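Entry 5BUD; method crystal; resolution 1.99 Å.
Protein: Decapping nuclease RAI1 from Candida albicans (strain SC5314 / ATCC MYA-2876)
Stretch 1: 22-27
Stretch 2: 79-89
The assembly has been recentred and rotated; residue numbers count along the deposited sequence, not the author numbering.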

# COMPACT_ATOMS: atom_id res chain seq x y z
N GLU A 22 -0.31 -9.85 -11.82
CA GLU A 22 0.64 -10.34 -10.83
C GLU A 22 1.76 -11.07 -11.56
O GLU A 22 1.48 -11.87 -12.45
CB GLU A 22 -0.03 -11.30 -9.86
CG GLU A 22 0.91 -11.89 -8.83
CD GLU A 22 0.18 -12.63 -7.74
OE1 GLU A 22 -0.61 -11.99 -7.00
OE2 GLU A 22 0.41 -13.85 -7.59
N LEU A 23 3.00 -10.84 -11.14
CA LEU A 23 4.17 -11.56 -11.62
C LEU A 23 4.44 -12.74 -10.70
O LEU A 23 4.59 -13.87 -11.16
CB LEU A 23 5.39 -10.63 -11.68
CG LEU A 23 5.26 -9.37 -12.56
CD1 LEU A 23 6.53 -8.53 -12.55
CD2 LEU A 23 4.86 -9.73 -13.99
N PHE A 24 4.54 -12.47 -9.40
CA PHE A 24 4.72 -13.51 -8.40
C PHE A 24 4.28 -12.96 -7.05
O PHE A 24 3.84 -11.81 -6.96
CB PHE A 24 6.20 -13.95 -8.34
CG PHE A 24 7.16 -12.83 -7.97
CD1 PHE A 24 7.72 -12.05 -8.94
CD2 PHE A 24 7.45 -12.56 -6.65
CE1 PHE A 24 8.55 -11.01 -8.63
CE2 PHE A 24 8.31 -11.52 -6.32
CZ PHE A 24 8.85 -10.74 -7.30
N SER A 25 4.45 -13.77 -6.00
CA SER A 25 4.19 -13.38 -4.65
C SER A 25 5.24 -13.93 -3.71
O SER A 25 5.99 -14.83 -4.07
CB SER A 25 2.84 -13.92 -4.20
OG SER A 25 2.81 -15.31 -4.38
N TYR A 26 5.23 -13.40 -2.49
CA TYR A 26 6.05 -13.90 -1.41
C TYR A 26 5.31 -13.51 -0.14
O TYR A 26 4.21 -12.94 -0.22
CB TYR A 26 7.49 -13.36 -1.52
CG TYR A 26 7.70 -11.87 -1.38
CD1 TYR A 26 7.34 -11.00 -2.39
CD2 TYR A 26 8.31 -11.35 -0.26
CE1 TYR A 26 7.56 -9.63 -2.29
CE2 TYR A 26 8.53 -9.98 -0.14
CZ TYR A 26 8.15 -9.12 -1.16
OH TYR A 26 8.37 -7.78 -1.00
N ALA A 27 5.88 -13.81 1.03
CA ALA A 27 5.14 -13.68 2.26
C ALA A 27 6.07 -13.34 3.41
O ALA A 27 7.29 -13.47 3.29
CB ALA A 27 4.40 -14.99 2.53
N ASN A 79 15.48 -5.44 0.65
CA ASN A 79 16.27 -6.70 0.68
C ASN A 79 15.43 -7.87 0.27
O ASN A 79 15.77 -8.60 -0.67
CB ASN A 79 16.85 -6.96 2.06
CG ASN A 79 17.87 -8.07 2.07
OD1 ASN A 79 17.52 -9.25 2.13
ND2 ASN A 79 19.16 -7.71 2.02
N SER A 80 14.32 -8.07 0.97
CA SER A 80 13.46 -9.21 0.72
C SER A 80 12.78 -9.13 -0.64
O SER A 80 12.66 -10.14 -1.32
CB SER A 80 12.45 -9.43 1.86
OG SER A 80 11.52 -8.37 1.99
N LEU A 81 12.41 -7.93 -1.08
CA LEU A 81 11.80 -7.81 -2.38
C LEU A 81 12.81 -8.20 -3.46
O LEU A 81 12.48 -8.93 -4.37
CB LEU A 81 11.27 -6.39 -2.61
CG LEU A 81 10.75 -6.05 -4.03
CD1 LEU A 81 9.65 -6.99 -4.50
CD2 LEU A 81 10.26 -4.60 -4.07
N LEU A 82 14.05 -7.72 -3.35
CA LEU A 82 15.07 -8.09 -4.36
C LEU A 82 15.35 -9.58 -4.38
O LEU A 82 15.61 -10.15 -5.44
CB LEU A 82 16.38 -7.31 -4.18
CG LEU A 82 16.26 -5.80 -4.39
CD1 LEU A 82 17.59 -5.15 -4.08
CD2 LEU A 82 15.72 -5.40 -5.78
N LYS A 83 15.28 -10.21 -3.21
CA LYS A 83 15.57 -11.65 -3.10
C LYS A 83 14.48 -12.43 -3.79
O LYS A 83 14.75 -13.43 -4.50
CB LYS A 83 15.72 -12.06 -1.64
CG LYS A 83 15.90 -13.54 -1.41
CD LYS A 83 17.06 -13.86 -0.49
CE LYS A 83 17.23 -15.36 -0.27
NZ LYS A 83 16.62 -15.73 1.02
N ALA A 84 13.24 -11.96 -3.60
CA ALA A 84 12.09 -12.51 -4.30
C ALA A 84 12.24 -12.31 -5.79
O ALA A 84 12.00 -13.24 -6.56
CB ALA A 84 10.80 -11.85 -3.80
N ILE A 85 12.65 -11.11 -6.21
CA ILE A 85 12.90 -10.82 -7.64
C ILE A 85 14.01 -11.73 -8.26
O ILE A 85 13.84 -12.23 -9.37
CB ILE A 85 13.24 -9.32 -7.85
CG1 ILE A 85 11.95 -8.47 -7.72
CG2 ILE A 85 13.87 -9.08 -9.20
CD1 ILE A 85 12.15 -6.96 -7.71
N ILE A 86 15.11 -11.96 -7.54
CA ILE A 86 16.18 -12.87 -8.03
C ILE A 86 15.62 -14.29 -8.26
O ILE A 86 15.83 -14.88 -9.30
CB ILE A 86 17.39 -12.94 -7.05
CG1 ILE A 86 18.10 -11.58 -6.97
CG2 ILE A 86 18.38 -14.03 -7.49
CD1 ILE A 86 18.92 -11.38 -5.71
N LYS A 87 14.86 -14.80 -7.30
CA LYS A 87 14.20 -16.09 -7.47
C LYS A 87 13.34 -16.17 -8.73
O LYS A 87 13.44 -17.15 -9.51
CB LYS A 87 13.35 -16.42 -6.25
CG LYS A 87 12.79 -17.82 -6.26
CD LYS A 87 12.26 -18.20 -4.88
CE LYS A 87 11.62 -19.59 -4.89
NZ LYS A 87 10.53 -19.65 -5.89
N TYR A 88 12.49 -15.15 -8.94
CA TYR A 88 11.60 -15.13 -10.10
C TYR A 88 12.39 -15.02 -11.37
O TYR A 88 12.14 -15.74 -12.33
CB TYR A 88 10.61 -13.96 -10.00
CG TYR A 88 9.65 -13.81 -11.18
CD1 TYR A 88 8.61 -14.72 -11.38
CD2 TYR A 88 9.77 -12.75 -12.07
CE1 TYR A 88 7.73 -14.58 -12.46
CE2 TYR A 88 8.90 -12.60 -13.14
CZ TYR A 88 7.89 -13.52 -13.34
OH TYR A 88 7.04 -13.34 -14.40
N GLU A 89 13.31 -14.07 -11.42
CA GLU A 89 14.05 -13.81 -12.63
C GLU A 89 14.96 -15.00 -12.99
O GLU A 89 15.24 -15.22 -14.15
CB GLU A 89 14.86 -12.52 -12.50
CG GLU A 89 14.02 -11.24 -12.39
CD GLU A 89 14.86 -9.96 -12.34
OE1 GLU A 89 16.08 -10.02 -11.97
OE2 GLU A 89 14.32 -8.88 -12.70
O HOH W 1 4.53 -14.47 -13.81
O HOH W 2 9.63 -6.83 1.13

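Strand 22-27 packs against helix 79-89 through side chains and two waters; no direct hydrogen bond crosses the 395 Å² contact. CA-to-CB of Leu 23, Phe 24 and Tyr 26 points toward the helix, that of Ser 25 away. Both aromatics adopt chi1 p (61° and 64°), with chi2 of -90° and -73°, and in these rotamers their rings lie side by side along the helix, each beside Ala 84 CB.

Ala 84 sits at the center of this arrangement. Its CB lies 3.6 Å from Phe 24 CE2 and 3.8 Å from Tyr 26 CD1, and stands over the Tyr 26 face, 21° off the ring normal, in a CH-pi contact. A lone methyl suits this spot, where the CA atoms of Tyr 26 and Ala 84 are 6.8 Å apart. At the edge of the Phe 24 ring, CZ meets Ile 85 CG1 at 3.9 Å.

Tyr 88, with chi1 t (178°), lays its ring obliquely against that of Phe 24: centroids 5.0 Å apart, planes at 32°, and Phe 24 CD1, over the Tyr 88 face, 3.4 Å from Tyr 88 CG. The same rotamer brings Tyr 88 OH to water 1 (OH to O, 2.8 Å), which donates to Leu 23 O at 2.7 Å. Similarly, water 2 (O) links the hydroxyls of two buried residues, Tyr 26 OH (2.7 Å) and Ser 80 OG (2.6 Å), the latter placed there with chi1 p.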